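Long-range contacts in conjugal transfer protein (Escherichia coli, PDB 5WIO), which probably serves as a VirB8-like inner-membrane component of a plasmid-encoded type IV secretion system that transfers DNA between bacteria during conjugation: residues Gln22-Asp27 / Met130-Lys135; Asp45-Gln50 / Leu82-Thr87; Thr88-Asn93 / Phe108-Arg113. All blocks are in the same frame, centred on the assembly; numbering follows the deposited sequence.

Contact 1. Residues Gln22-Asp27 / Met130-Lys135; sequences QTSYGD and MGYEYK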
loop_
_atom_site.group_PDB
_atom_site.type_symbol
_atom_site.label_atom_id
_atom_site.label_comp_id
_atom_site.label_asym_id
_atom_site.label_seq_id
_atom_site.Cartn_x
_atom_site.Cartn_y
_atom_site.Cartn_z
ATOM N N GLN A 22 -2.798 -17.484 -8.052
ATOM C CA GLN A 22 -3.147 -16.336 -8.878
ATOM C C GLN A 22 -1.917 -15.504 -9.238
ATOM O O GLN A 22 -1.094 -15.193 -8.378
ATOM C CB GLN A 22 -4.184 -15.481 -8.148
ATOM C CG GLN A 22 -4.758 -14.334 -8.960
ATOM C CD GLN A 22 -5.904 -13.641 -8.242
ATOM O OE1 GLN A 22 -6.433 -14.153 -7.256
ATOM N NE2 GLN A 22 -6.291 -12.471 -8.735
ATOM N N THR A 23 -1.800 -15.138 -10.510
ATOM C CA THR A 23 -0.632 -14.397 -10.979
ATOM C C THR A 23 -0.715 -12.913 -10.632
ATOM O O THR A 23 0.300 -12.276 -10.354
ATOM C CB THR A 23 -0.445 -14.543 -12.501
ATOM O OG1 THR A 23 -0.294 -15.929 -12.833
ATOM C CG2 THR A 23 0.789 -13.779 -12.958
ATOM N N SER A 24 -1.927 -12.367 -10.649
ATOM C CA SER A 24 -2.118 -10.946 -10.380
ATOM C C SER A 24 -3.388 -10.666 -9.583
ATOM O O SER A 24 -4.335 -11.448 -9.608
ATOM C CB SER A 24 -2.147 -10.161 -11.693
ATOM O OG SER A 24 -2.345 -8.780 -11.447
ATOM N N TYR A 25 -3.395 -9.536 -8.881
ATOM C CA TYR A 25 -4.535 -9.142 -8.059
ATOM C C TYR A 25 -5.004 -7.720 -8.369
ATOM O O TYR A 25 -5.798 -7.147 -7.623
ATOM C CB TYR A 25 -4.186 -9.256 -6.572
ATOM C CG TYR A 25 -4.737 -10.489 -5.888
ATOM C CD1 TYR A 25 -5.998 -10.476 -5.305
ATOM C CD2 TYR A 25 -3.993 -11.659 -5.815
ATOM C CE1 TYR A 25 -6.505 -11.597 -4.673
ATOM C CE2 TYR A 25 -4.492 -12.785 -5.184
ATOM C CZ TYR A 25 -5.749 -12.747 -4.616
ATOM O OH TYR A 25 -6.251 -13.864 -3.988
ATOM N N GLY A 26 -4.515 -7.155 -9.468
ATOM C CA GLY A 26 -4.871 -5.799 -9.849
ATOM C C GLY A 26 -3.718 -4.829 -9.675
ATOM O O GLY A 26 -2.711 -5.160 -9.054
ATOM N N ASP A 27 -3.866 -3.625 -10.221
ATOM C CA ASP A 27 -2.801 -2.628 -10.171
ATOM C C ASP A 27 -2.460 -2.200 -8.747
ATOM O O ASP A 27 -1.309 -2.293 -8.322
ATOM C CB ASP A 27 -3.180 -1.393 -10.995
ATOM C CG ASP A 27 -3.165 -1.661 -12.488
ATOM O OD1 ASP A 27 -3.527 -2.783 -12.893
ATOM O OD2 ASP A 27 -2.789 -0.749 -13.255
ATOM N N MET A 130 11.257 -7.339 -11.217
ATOM C CA MET A 130 10.687 -8.362 -10.351
ATOM C C MET A 130 9.625 -9.210 -11.043
ATOM O O MET A 130 8.849 -8.717 -11.862
ATOM C CB MET A 130 10.083 -7.709 -9.105
ATOM C CG MET A 130 11.019 -6.755 -8.389
ATOM S SD MET A 130 10.167 -5.744 -7.164
ATOM C CE MET A 130 9.536 -7.008 -6.065
ATOM N N GLY A 131 9.602 -10.494 -10.701
ATOM C CA GLY A 131 8.522 -11.378 -11.094
ATOM C C GLY A 131 7.760 -11.771 -9.845
ATOM O O GLY A 131 8.366 -12.135 -8.839
ATOM N N TYR A 132 6.436 -11.687 -9.891
ATOM C CA TYR A 132 5.635 -11.973 -8.706
ATOM C C TYR A 132 4.425 -12.848 -9.006
ATOM O O TYR A 132 4.013 -12.996 -10.157
ATOM C CB TYR A 132 5.179 -10.668 -8.048
ATOM C CG TYR A 132 4.204 -9.858 -8.872
ATOM C CD1 TYR A 132 4.645 -9.041 -9.904
ATOM C CD2 TYR A 132 2.840 -9.904 -8.612
ATOM C CE1 TYR A 132 3.757 -8.294 -10.658
ATOM C CE2 TYR A 132 1.943 -9.163 -9.361
ATOM C CZ TYR A 132 2.407 -8.359 -10.381
ATOM O OH TYR A 132 1.519 -7.619 -11.129
ATOM N N GLU A 133 3.864 -13.425 -7.948
ATOM C CA GLU A 133 2.685 -14.277 -8.052
ATOM C C GLU A 133 2.024 -14.430 -6.686
ATOM O O GLU A 133 2.553 -13.969 -5.676
ATOM C CB GLU A 133 3.056 -15.652 -8.611
ATOM C CG GLU A 133 3.928 -16.486 -7.682
ATOM C CD GLU A 133 4.335 -17.813 -8.291
ATOM O OE1 GLU A 133 3.919 -18.097 -9.434
ATOM O OE2 GLU A 133 5.073 -18.573 -7.630
ATOM N N TYR A 134 0.866 -15.079 -6.664
ATOM C CA TYR A 134 0.166 -15.361 -5.416
ATOM C C TYR A 134 -0.098 -16.858 -5.285
ATOM O O TYR A 134 -0.997 -17.397 -5.929
ATOM C CB TYR A 134 -1.150 -14.584 -5.341
ATOM C CG TYR A 134 -0.979 -13.082 -5.352
ATOM C CD1 TYR A 134 -0.758 -12.397 -6.540
ATOM C CD2 TYR A 134 -1.044 -12.349 -4.174
ATOM C CE1 TYR A 134 -0.603 -11.025 -6.553
ATOM C CE2 TYR A 134 -0.892 -10.977 -4.179
ATOM C CZ TYR A 134 -0.671 -10.320 -5.370
ATOM O OH TYR A 134 -0.517 -8.952 -5.378
ATOM N N LYS A 135 0.693 -17.526 -4.452
ATOM C CA LYS A 135 0.581 -18.970 -4.295
ATOM C C LYS A 135 -0.291 -19.336 -3.101
ATOM O O LYS A 135 -0.176 -18.743 -2.027
ATOM C CB LYS A 135 1.967 -19.599 -4.144
ATOM C CG LYS A 135 2.206 -20.790 -5.057
ATOM C CD LYS A 135 2.075 -20.390 -6.517
ATOM C CE LYS A 135 2.335 -21.568 -7.445
ATOM N NZ LYS A 135 2.241 -21.176 -8.882
#
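Tyr25 sets the CD2 edge of its ring over the centre of one face of Tyr134, an edge-to-face pair whose centroids lie 4.4 Å apart with the planes at 62°. Tyr25 CD2 comes within 3.4 Å of Tyr134 CG, while Tyr25 CB rests near the phenol end, 3.9 Å from Tyr134 CZ. With CG anti to the carbonyl carbon (chi1 -62°), Tyr134 brings its ring against the 22-27 loop, and Gln22 O and Thr23 O meet the ring edge. Next to the ring pair, Gln22 and Tyr134 form a single antiparallel hydrogen-bonded bridge, Gln22 N to Tyr134 O at 2.8 Å and Tyr134 N to Gln22 O at 2.6 Å. Tyr132 lies along strand 124-134, its CE2 3.7 Å from Thr23 O. The next shell centres on Asp30 of helix 27-42, whose carboxylate hydrogen-bonds Tyr134 OH, Tyr132 OH and Tyr25 N. Arg144 of the second subunit packs on Tyr25. A leucine in place of Tyr134 would probably leave the Tyr25 edge without an aromatic face and Asp30 short of one hydroxyl partner. In this NTF2-like VirB8 domain, these donors are likely to favour the ionised carboxylate and to fix loop, helix start and strand end together.

Contact 2. Residues Asp45-Gln50 / Leu82-Thr87; sequences DFYSVQ and LGDSET. With XXE (4-(1H-pyrrol-1-yl)pyridine-2-carboxylic acid), chain E.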
loop_
_atom_site.group_PDB
_atom_site.type_symbol
_atom_site.label_atom_id
_atom_site.label_comp_id
_atom_site.label_asym_id
_atom_site.label_seq_id
_atom_site.Cartn_x
_atom_site.Cartn_y
_atom_site.Cartn_z
ATOM N N ASP A 45 17.544 -1.117 8.824
ATOM C CA ASP A 45 17.411 -0.435 10.101
ATOM C C ASP A 45 17.593 -1.455 11.214
ATOM O O ASP A 45 16.882 -2.461 11.269
ATOM C CB ASP A 45 16.057 0.265 10.214
ATOM C CG ASP A 45 15.900 1.032 11.515
ATOM O OD1 ASP A 45 16.926 1.336 12.159
ATOM O OD2 ASP A 45 14.748 1.336 11.888
ATOM N N PHE A 46 18.553 -1.191 12.093
ATOM C CA PHE A 46 18.937 -2.136 13.136
ATOM C C PHE A 46 17.767 -2.518 14.040
ATOM O O PHE A 46 17.788 -3.565 14.687
ATOM C CB PHE A 46 20.080 -1.554 13.971
ATOM C CG PHE A 46 20.544 -2.457 15.076
ATOM C CD1 PHE A 46 21.085 -3.698 14.791
ATOM C CD2 PHE A 46 20.442 -2.063 16.399
ATOM C CE1 PHE A 46 21.513 -4.532 15.802
ATOM C CE2 PHE A 46 20.870 -2.894 17.417
ATOM C CZ PHE A 46 21.406 -4.129 17.118
ATOM N N TYR A 47 16.741 -1.675 14.067
ATOM C CA TYR A 47 15.593 -1.886 14.940
ATOM C C TYR A 47 14.520 -2.770 14.305
ATOM O O TYR A 47 13.733 -3.402 15.009
ATOM C CB TYR A 47 14.984 -0.541 15.336
ATOM C CG TYR A 47 15.778 0.200 16.389
ATOM C CD1 TYR A 47 17.053 0.679 16.117
ATOM C CD2 TYR A 47 15.250 0.425 17.653
ATOM C CE1 TYR A 47 17.781 1.355 17.078
ATOM C CE2 TYR A 47 15.969 1.101 18.619
ATOM C CZ TYR A 47 17.233 1.565 18.327
ATOM O OH TYR A 47 17.951 2.237 19.289
ATOM N N SER A 48 14.497 -2.819 12.977
ATOM C CA SER A 48 13.448 -3.545 12.267
ATOM C C SER A 48 13.994 -4.670 11.391
ATOM O O SER A 48 13.261 -5.248 10.588
ATOM C CB SER A 48 12.633 -2.577 11.410
ATOM O OG SER A 48 13.464 -1.880 10.496
ATOM N N VAL A 49 15.276 -4.980 11.554
ATOM C CA VAL A 49 15.940 -5.986 10.729
ATOM C C VAL A 49 15.270 -7.356 10.828
ATOM O O VAL A 49 15.119 -8.052 9.823
ATOM C CB VAL A 49 17.428 -6.128 11.112
ATOM C CG1 VAL A 49 17.566 -6.496 12.581
ATOM C CG2 VAL A 49 18.109 -7.161 10.227
ATOM N N GLN A 50 14.867 -7.736 12.035
ATOM C CA GLN A 50 14.212 -9.022 12.246
ATOM C C GLN A 50 12.859 -9.066 11.545
ATOM O O GLN A 50 12.486 -10.082 10.959
ATOM C CB GLN A 50 14.040 -9.305 13.739
ATOM C CG GLN A 50 13.387 -10.644 14.035
ATOM C CD GLN A 50 14.155 -11.808 13.440
ATOM O OE1 GLN A 50 15.356 -11.711 13.184
ATOM N NE2 GLN A 50 13.463 -12.917 13.208
ATOM N N LEU A 82 27.198 -4.748 10.993
ATOM C CA LEU A 82 26.709 -3.374 10.962
ATOM C C LEU A 82 26.236 -2.890 12.326
ATOM O O LEU A 82 26.740 -1.898 12.852
ATOM C CB LEU A 82 25.571 -3.230 9.950
ATOM C CG LEU A 82 25.937 -3.389 8.474
ATOM C CD1 LEU A 82 24.796 -2.906 7.591
ATOM C CD2 LEU A 82 27.223 -2.643 8.161
ATOM N N GLY A 83 25.262 -3.594 12.894
ATOM C CA GLY A 83 24.631 -3.149 14.120
ATOM C C GLY A 83 23.849 -1.876 13.862
ATOM O O GLY A 83 23.033 -1.816 12.942
ATOM N N ASP A 84 24.105 -0.850 14.666
ATOM C CA ASP A 84 23.451 0.439 14.484
ATOM C C ASP A 84 24.477 1.509 14.122
ATOM O O ASP A 84 24.294 2.689 14.421
ATOM C CB ASP A 84 22.681 0.836 15.745
ATOM C CG ASP A 84 21.709 1.971 15.500
ATOM O OD1 ASP A 84 21.218 2.095 14.356
ATOM O OD2 ASP A 84 21.436 2.737 16.445
ATOM N N SER A 85 25.560 1.088 13.478
ATOM C CA SER A 85 26.603 2.017 13.062
ATOM C C SER A 85 26.211 2.748 11.783
ATOM O O SER A 85 26.802 3.771 11.438
ATOM C CB SER A 85 27.930 1.281 12.865
ATOM O OG SER A 85 27.812 0.268 11.880
ATOM N N GLU A 86 25.210 2.219 11.084
ATOM C CA GLU A 86 24.753 2.819 9.836
ATOM C C GLU A 86 23.319 2.412 9.508
ATOM O O GLU A 86 22.751 1.531 10.152
ATOM C CB GLU A 86 25.679 2.426 8.683
ATOM C CG GLU A 86 25.533 0.982 8.230
ATOM C CD GLU A 86 26.416 0.655 7.040
ATOM O OE1 GLU A 86 27.655 0.628 7.203
ATOM O OE2 GLU A 86 25.870 0.425 5.939
ATOM N N THR A 87 22.741 3.061 8.502
ATOM C CA THR A 87 21.394 2.739 8.042
ATOM C C THR A 87 21.226 3.103 6.568
ATOM O O THR A 87 21.985 3.910 6.031
ATOM C CB THR A 87 20.318 3.472 8.869
ATOM O OG1 THR A 87 19.016 3.032 8.465
ATOM C CG2 THR A 87 20.427 4.976 8.675
HETATM O OAM XXE E . 9.475 -1.358 6.853
HETATM C CAL XXE E . 10.722 -1.188 6.799
HETATM O OAN XXE E . 11.415 -1.870 6.000
HETATM C CAH XXE E . 11.385 -0.160 7.691
HETATM C CAG XXE E . 12.532 0.492 7.267
HETATM N NAI XXE E . 10.849 0.123 8.912
HETATM C CAJ XXE E . 11.441 1.047 9.721
HETATM C CAK XXE E . 12.589 1.697 9.300
HETATM C CAF XXE E . 13.125 1.413 8.076
HETATM N NAA XXE E . 14.302 2.082 7.651
HETATM C CAB XXE E . 15.366 1.507 6.946
HETATM C CAC XXE E . 16.320 2.498 6.730
HETATM C CAD XXE E . 15.848 3.693 7.304
HETATM C CAE XXE E . 14.606 3.433 7.871
#
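Phe46 packs against the Gly83-Asp84 peptide with both its CB and its ring. Phe46 CB lies 3.1 Å from Gly83 O, and Phe46 CD2 is 3.7 Å from Asp84 CB. Holding CG anti to the backbone nitrogen (chi1 180°) places one ring face beneath Asp84 N, which stands 3.9 Å above the ring plane, toward the rim; the Asp84 carboxylate is turned only 18° from that plane. Tyr47 instead offers an edge, Asp84 OD2 lying in the ring plane, 4.0 Å from Tyr47 CE1, with ring and carboxylate planes 73° apart. The surface they meet is a type II' turn running from Leu82 to Ser85, with Gly83 supplying the positive phi, and it carries the chain from helix 78-81 into strand 86-98, the first strand of the domain's antiparallel sheet. Polar bonds stiffen this turn from within: Leu82 O accepts from Ser85 N and from Ser85 OG, the latter at 2.6 Å. Others reach beyond it, Gly83 O and Thr87 OG1 bonding to Tyr44 and Asp84 OD1 forming a salt bridge with Arg115. Contacts to the bound pyrrolyl-pyridine carboxylic acid come from both segments, Thr87 OG1 lying 3.3 Å from pyrrole atom CAC and Asp45 OD2 3.4 Å from pyridine atom CAK.

Contact 3. Residues Thr88-Asn93 / Phe108-Arg113; sequences TRVKIN and FTTVRR. With XXE (4-(1H-pyrrol-1-yl)pyridine-2-carboxylic acid), chain E.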
loop_
_atom_site.group_PDB
_atom_site.type_symbol
_atom_site.label_atom_id
_atom_site.label_comp_id
_atom_site.label_asym_id
_atom_site.label_seq_id
_atom_site.Cartn_x
_atom_site.Cartn_y
_atom_site.Cartn_z
ATOM N N THR A 88 20.279 2.459 5.926
ATOM C CA THR A 88 19.926 2.805 4.590
ATOM C C THR A 88 18.441 2.975 4.512
ATOM O O THR A 88 17.681 2.076 4.776
ATOM C CB THR A 88 20.356 1.716 3.642
ATOM O OG1 THR A 88 21.769 1.634 3.678
ATOM C CG2 THR A 88 19.941 2.037 2.273
ATOM N N ARG A 89 18.043 4.157 4.111
ATOM C CA ARG A 89 16.646 4.472 3.822
ATOM C C ARG A 89 16.273 4.161 2.373
ATOM O O ARG A 89 17.115 4.240 1.478
ATOM C CB ARG A 89 16.377 5.946 4.129
ATOM C CG ARG A 89 15.122 6.507 3.492
ATOM C CD ARG A 89 14.973 7.987 3.807
ATOM N NE ARG A 89 16.213 8.721 3.566
ATOM C CZ ARG A 89 16.354 10.030 3.750
ATOM N NH1 ARG A 89 15.329 10.757 4.179
ATOM N NH2 ARG A 89 17.518 10.615 3.506
ATOM N N VAL A 90 15.008 3.812 2.146
ATOM C CA VAL A 90 14.532 3.489 0.804
ATOM C C VAL A 90 13.415 4.428 0.347
ATOM O O VAL A 90 12.531 4.785 1.126
ATOM C CB VAL A 90 14.035 2.033 0.723
ATOM C CG1 VAL A 90 13.098 1.852 -0.461
ATOM C CG2 VAL A 90 15.217 1.079 0.626
ATOM N N LYS A 91 13.465 4.818 -0.923
ATOM C CA LYS A 91 12.497 5.754 -1.490
ATOM C C LYS A 91 11.979 5.294 -2.851
ATOM O O LYS A 91 12.730 5.241 -3.824
ATOM C CB LYS A 91 13.122 7.144 -1.621
ATOM C CG LYS A 91 12.337 8.103 -2.498
ATOM C CD LYS A 91 11.006 8.475 -1.868
ATOM C CE LYS A 91 10.249 9.475 -2.731
ATOM N NZ LYS A 91 11.059 10.696 -3.006
ATOM N N ILE A 92 10.691 4.968 -2.915
ATOM C CA ILE A 92 10.071 4.542 -4.167
ATOM C C ILE A 92 9.821 5.730 -5.089
ATOM O O ILE A 92 9.406 6.797 -4.640
ATOM C CB ILE A 92 8.740 3.811 -3.920
ATOM C CG1 ILE A 92 8.937 2.674 -2.915
ATOM C CG2 ILE A 92 8.166 3.290 -5.231
ATOM C CD1 ILE A 92 9.944 1.639 -3.355
ATOM N N ASN A 93 10.158 5.560 -6.370
ATOM C CA ASN A 93 9.992 6.621 -7.369
ATOM C C ASN A 93 9.003 6.342 -8.513
ATOM O O ASN A 93 8.441 7.274 -9.088
ATOM C CB ASN A 93 11.353 7.019 -7.948
ATOM C CG ASN A 93 12.299 7.558 -6.893
ATOM O OD1 ASN A 93 11.934 8.428 -6.102
ATOM N ND2 ASN A 93 13.524 7.045 -6.878
ATOM N N PHE A 108 13.608 3.100 -7.631
ATOM C CA PHE A 108 13.643 3.607 -6.266
ATOM C C PHE A 108 14.997 4.207 -5.912
ATOM O O PHE A 108 15.998 3.955 -6.583
ATOM C CB PHE A 108 13.297 2.490 -5.279
ATOM C CG PHE A 108 14.278 1.351 -5.285
ATOM C CD1 PHE A 108 14.231 0.384 -6.278
ATOM C CD2 PHE A 108 15.240 1.242 -4.296
ATOM C CE1 PHE A 108 15.132 -0.665 -6.285
ATOM C CE2 PHE A 108 16.138 0.193 -4.296
ATOM C CZ PHE A 108 16.086 -0.761 -5.293
ATOM N N THR A 109 15.013 5.005 -4.849
ATOM C CA THR A 109 16.238 5.625 -4.363
ATOM C C THR A 109 16.555 5.173 -2.943
ATOM O O THR A 109 15.654 4.972 -2.126
ATOM C CB THR A 109 16.144 7.162 -4.398
ATOM O OG1 THR A 109 16.032 7.607 -5.756
ATOM C CG2 THR A 109 17.381 7.789 -3.768
ATOM N N THR A 110 17.840 5.008 -2.656
ATOM C CA THR A 110 18.279 4.615 -1.324
ATOM C C THR A 110 19.245 5.640 -0.747
ATOM O O THR A 110 20.188 6.064 -1.414
ATOM C CB THR A 110 18.956 3.232 -1.336
ATOM O OG1 THR A 110 20.012 3.224 -2.305
ATOM C CG2 THR A 110 17.947 2.146 -1.683
ATOM N N VAL A 111 19.000 6.037 0.495
ATOM C CA VAL A 111 19.865 6.991 1.174
ATOM C C VAL A 111 20.545 6.335 2.371
ATOM O O VAL A 111 19.915 6.099 3.403
ATOM C CB VAL A 111 19.087 8.232 1.646
ATOM C CG1 VAL A 111 20.006 9.175 2.404
ATOM C CG2 VAL A 111 18.449 8.941 0.460
ATOM N N ARG A 112 21.830 6.031 2.222
ATOM C CA ARG A 112 22.602 5.438 3.307
ATOM C C ARG A 112 22.978 6.502 4.333
ATOM O O ARG A 112 22.774 7.695 4.110
ATOM C CB ARG A 112 23.860 4.756 2.763
ATOM C CG ARG A 112 24.647 3.976 3.806
ATOM C CD ARG A 112 26.093 3.786 3.385
ATOM N NE ARG A 112 26.898 3.233 4.470
ATOM C CZ ARG A 112 28.216 3.074 4.418
ATOM N NH1 ARG A 112 28.886 3.429 3.331
ATOM N NH2 ARG A 112 28.863 2.562 5.456
ATOM N N ARG A 113 23.451 6.040 5.480
ATOM C CA ARG A 113 24.009 6.918 6.482
ATOM C C ARG A 113 24.987 6.135 7.333
ATOM O O ARG A 113 24.865 4.920 7.488
ATOM C CB ARG A 113 22.901 7.508 7.357
ATOM C CG ARG A 113 23.410 8.308 8.545
ATOM C CD ARG A 113 24.260 9.485 8.095
ATOM N NE ARG A 113 24.432 10.472 9.155
ATOM C CZ ARG A 113 25.492 11.266 9.273
ATOM N NH1 ARG A 113 26.481 11.190 8.392
ATOM N NH2 ARG A 113 25.564 12.137 10.271
HETATM O OAM XXE E . 9.475 -1.358 6.853
HETATM C CAL XXE E . 10.722 -1.188 6.799
HETATM O OAN XXE E . 11.415 -1.870 6.000
HETATM C CAH XXE E . 11.385 -0.160 7.691
HETATM C CAG XXE E . 12.532 0.492 7.267
HETATM N NAI XXE E . 10.849 0.123 8.912
HETATM C CAJ XXE E . 11.441 1.047 9.721
HETATM C CAK XXE E . 12.589 1.697 9.300
HETATM C CAF XXE E . 13.125 1.413 8.076
HETATM N NAA XXE E . 14.302 2.082 7.651
HETATM C CAB XXE E . 15.366 1.507 6.946
HETATM C CAC XXE E . 16.320 2.498 6.730
HETATM C CAD XXE E . 15.848 3.693 7.304
HETATM C CAE XXE E . 14.606 3.433 7.871
#
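The guanidinium of Arg89 meets Val111 edge-on, with CG1 of Val111 in its plane and 3.1 Å from Arg89 NH2. A bend at chi3 (48°) folds the arginine back alongside the valine, and both side chains point the same way. The Phe108 ring is met obliquely by Val90 CG1, 4.4 Å from Phe108 CD2, and Ile92 CD1 reaches Phe108 CB at 4.0 Å. Beyond the two segments the ring meets that of Trp126 and packs on Val38 of helix 27-42.

Backbone pairing sets this arrangement. Strands 88-93 and 108-113 are antiparallel, the N-to-C directions of the two segments 163° apart, and form the two arms of a beta hairpin. Arg89 and Val111 exchange two hydrogen bonds, Arg89 N to Val111 O and Val111 N to Arg89 O, each 2.8 Å; Lys91 and Thr109 form the next such pair. Arg89, Lys91, Thr109 and Val111 occupy one sheet face, while Thr88, Val90, Ile92, Phe108, Thr110 and Arg112 share the other, where Val90 CG2 touches Thr110 CG2 at 3.7 Å. The ligand's pyrrole lies near Thr88 and Arg89, though its modelled closeness to Thr88 O makes the detail there doubtful.

Thr110 OG1 bonds to Trp126, and Arg89 makes a long, weak ion pair with Asp120. The chemistry is thus divided: Phe108, Val90 and Ile92 form an apolar patch, and the opposite face carries the exposed basic Arg89 and Lys91.

In the fold
From the N terminus, the chain enters contact 1 at residues 22-27, just before helix 27-42, and that loop closes at the end of strand 124-134, its segments 103 residues apart at their nearest ends. Contacts 2 and 3 nest inside it, in series: contact 2 closes at 82-87 after a largely helical excursion, and contact 3 closes the hairpin of strands 86-98 and 103-114. Those two touch, through a probable hydrogen bond from Arg113 N to Thr87 O and a Glu86-Arg112 salt bridge, and both border the bound ligand. Contact 1 lies across the chain's centre from both; it and contact 2 tie loops leading into helices to the sheet, while contact 3 joins two strands.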